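Local coordinates for protein Fe(2+) transporter FeoB (Escherichia coli, PDB 3I8X) that binds and slowly hydrolyses GTP through its cytoplasmic N-terminal domain and probably couples nucleotide binding to channel opening and ferrous iron uptake across the inner membrane, at residues N91-S96 against V117-L122. Residues are numbered along the deposited sequence; the frame is centred on the assembly and turned at random.
With GDP (guanosine-5'-diphosphate), chain D.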
loop_
_atom_site.group_PDB
_atom_site.type_symbol
_atom_site.label_atom_id
_atom_site.label_comp_id
_atom_site.label_asym_id
_atom_site.label_seq_id
_atom_site.Cartn_x
_atom_site.Cartn_y
_atom_site.Cartn_z
ATOM N N ASN A 91 2.909 -6.654 0.791
ATOM C CA ASN A 91 3.600 -5.588 0.105
ATOM C C ASN A 91 5.022 -6.041 -0.122
ATOM O O ASN A 91 5.793 -6.161 0.795
ATOM C CB ASN A 91 3.515 -4.312 0.922
ATOM C CG ASN A 91 4.202 -3.114 0.262
ATOM O OD1 ASN A 91 4.221 -2.942 -0.975
ATOM N ND2 ASN A 91 4.732 -2.254 1.098
ATOM N N VAL A 92 5.330 -6.378 -1.375
ATOM C CA VAL A 92 6.665 -6.826 -1.767
ATOM C C VAL A 92 7.497 -5.577 -2.032
ATOM O O VAL A 92 7.182 -4.772 -2.937
ATOM C CB VAL A 92 6.655 -7.738 -3.037
ATOM C CG1 VAL A 92 8.002 -8.488 -3.184
ATOM C CG2 VAL A 92 5.484 -8.712 -2.987
ATOM N N VAL A 93 8.532 -5.404 -1.209
ATOM C CA VAL A 93 9.353 -4.186 -1.191
ATOM C C VAL A 93 10.747 -4.590 -1.617
ATOM O O VAL A 93 11.272 -5.584 -1.148
ATOM C CB VAL A 93 9.419 -3.533 0.227
ATOM C CG1 VAL A 93 10.424 -2.372 0.242
ATOM C CG2 VAL A 93 8.019 -3.068 0.671
ATOM N N ASP A 94 11.342 -3.820 -2.522
ATOM C CA ASP A 94 12.680 -4.106 -3.008
ATOM C C ASP A 94 13.600 -3.375 -2.048
ATOM O O ASP A 94 13.578 -2.146 -1.986
ATOM C CB ASP A 94 12.775 -3.653 -4.476
ATOM C CG ASP A 94 14.209 -3.492 -4.991
ATOM O OD1 ASP A 94 15.170 -4.033 -4.400
ATOM O OD2 ASP A 94 14.343 -2.830 -6.036
ATOM N N ALA A 95 14.366 -4.136 -1.264
ATOM C CA ALA A 95 15.292 -3.571 -0.265
ATOM C C ALA A 95 16.438 -2.740 -0.863
ATOM O O ALA A 95 17.050 -1.925 -0.159
ATOM C CB ALA A 95 15.853 -4.689 0.637
ATOM N N SER A 96 16.699 -2.915 -2.163
ATOM C CA SER A 96 17.761 -2.206 -2.854
ATOM C C SER A 96 17.345 -0.807 -3.316
ATOM O O SER A 96 18.185 0.015 -3.653
ATOM C CB SER A 96 18.304 -3.054 -4.011
ATOM O OG SER A 96 17.376 -3.160 -5.082
ATOM N N VAL A 117 4.825 -6.584 5.118
ATOM C CA VAL A 117 5.850 -6.217 4.168
ATOM C C VAL A 117 6.756 -7.425 3.934
ATOM O O VAL A 117 7.376 -7.938 4.874
ATOM C CB VAL A 117 6.694 -4.985 4.694
ATOM C CG1 VAL A 117 7.908 -4.760 3.845
ATOM C CG2 VAL A 117 5.822 -3.758 4.753
ATOM N N ALA A 118 6.809 -7.887 2.679
ATOM C CA ALA A 118 7.850 -8.841 2.256
ATOM C C ALA A 118 9.050 -8.064 1.701
ATOM O O ALA A 118 8.979 -7.511 0.586
ATOM C CB ALA A 118 7.310 -9.863 1.215
ATOM N N LEU A 119 10.129 -8.002 2.502
ATOM C CA LEU A 119 11.339 -7.233 2.137
ATOM C C LEU A 119 12.229 -8.096 1.259
ATOM O O LEU A 119 12.938 -8.979 1.737
ATOM C CB LEU A 119 12.110 -6.730 3.374
ATOM C CG LEU A 119 13.133 -5.587 3.155
ATOM C CD1 LEU A 119 12.476 -4.275 2.662
ATOM C CD2 LEU A 119 13.922 -5.291 4.415
ATOM N N ASN A 120 12.177 -7.821 -0.036
ATOM C CA ASN A 120 12.803 -8.639 -1.050
ATOM C C ASN A 120 14.131 -8.041 -1.566
ATOM O O ASN A 120 14.471 -6.909 -1.255
ATOM C CB ASN A 120 11.805 -8.754 -2.225
ATOM C CG ASN A 120 11.816 -10.105 -2.884
ATOM O OD1 ASN A 120 12.526 -11.026 -2.480
ATOM N ND2 ASN A 120 11.003 -10.239 -3.901
ATOM N N MET A 121 14.859 -8.828 -2.368
ATOM C CA MET A 121 16.089 -8.396 -3.053
ATOM C C MET A 121 17.159 -7.974 -2.047
ATOM O O MET A 121 17.825 -6.939 -2.182
ATOM C CB MET A 121 15.783 -7.290 -4.058
ATOM C CG MET A 121 14.448 -7.475 -4.772
ATOM S SD MET A 121 14.517 -7.800 -6.498
ATOM C CE MET A 121 14.791 -6.115 -7.057
ATOM N N LEU A 122 17.301 -8.826 -1.038
ATOM C CA LEU A 122 18.152 -8.574 0.121
ATOM C C LEU A 122 19.622 -8.775 -0.201
ATOM O O LEU A 122 20.463 -7.991 0.221
ATOM C CB LEU A 122 17.737 -9.479 1.283
ATOM C CG LEU A 122 16.574 -8.993 2.144
ATOM C CD1 LEU A 122 16.263 -10.099 3.175
ATOM C CD2 LEU A 122 16.895 -7.654 2.838
HETATM P PB GDP D . 7.869 -8.452 -10.662
HETATM O O1B GDP D . 7.755 -7.489 -11.807
HETATM O O2B GDP D . 7.599 -7.645 -9.442
HETATM O O3B GDP D . 6.758 -9.442 -10.930
HETATM O O3A GDP D . 9.320 -9.142 -10.556
HETATM P PA GDP D . 9.848 -10.671 -10.860
HETATM O O1A GDP D . 9.706 -11.147 -12.293
HETATM O O2A GDP D . 9.478 -11.733 -9.863
HETATM O "O5'" GDP D . 11.415 -10.478 -10.577
HETATM C "C5'" GDP D . 12.254 -9.649 -11.367
HETATM C "C4'" GDP D . 13.611 -10.341 -11.501
HETATM O "O4'" GDP D . 14.249 -10.367 -10.229
HETATM C "C3'" GDP D . 13.475 -11.796 -11.919
HETATM O "O3'" GDP D . 14.546 -12.197 -12.763
HETATM C "C2'" GDP D . 13.553 -12.597 -10.637
HETATM O "O2'" GDP D . 14.049 -13.919 -10.870
HETATM C "C1'" GDP D . 14.454 -11.723 -9.778
HETATM N N9 GDP D . 14.179 -11.808 -8.309
HETATM C C8 GDP D . 12.996 -11.914 -7.673
HETATM N N7 GDP D . 13.182 -11.945 -6.324
HETATM C C5 GDP D . 14.497 -11.845 -6.078
HETATM C C6 GDP D . 15.387 -11.806 -4.879
HETATM O O6 GDP D . 14.931 -11.882 -3.730
HETATM N N1 GDP D . 16.700 -11.674 -5.064
HETATM C C2 GDP D . 17.223 -11.597 -6.303
HETATM N N2 GDP D . 18.544 -11.476 -6.442
HETATM N N3 GDP D . 16.495 -11.632 -7.450
HETATM C C4 GDP D . 15.145 -11.745 -7.395
#
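A chi1 of 162° sets the Asp94 carboxylate trans to the backbone N and lays it against Met121, whose chain, bent at chi2 and chi3, brings CE to 3.4 Å from Asp94 CG. Asp94 ends strand 88-94 and Met121 follows strand 115-120; the two strands run parallel, linked through helix 98-110 as a beta-alpha-beta unit of the G domain. Four backbone hydrogen bonds zip the pair: Asn91 O accepts from Ala118 N, Ala118 O from Val93 N, Val93 O from Asn120 N and Asn120 O from Ala95 N. On the face packed by helix 98-110, Val93 uses both branches, CG2 on Val117 CG1 at 3.6 Å and CG1 on Leu119 CD1 at 3.7 Å. Ala95 CB continues this apolar row onto Leu119 CG and Leu122 CD2. On the other face, Val92 CG1 lies 3.5 Å from Asn120 ND2, which donates to Ser14 O of the P-loop. At the strand end, Asp94 OD1 accepts from Ser96 N, above the carboxylate plane, closing an Asx turn, and OD2 from Asn97 ND2. Replacing Asp94 by alanine would probably leave Ser96 N and Asn97 ND2 without these acceptors and open a gap beside Met121 CE. Asn120 opens the G4 (NxxD) motif of the GTP site: OD1, weakly hydrogen-bonded by Ser150 N, stands 2.8 Å from GDP O6, to which Met121 N gives a weak hydrogen bond of 3.3 Å.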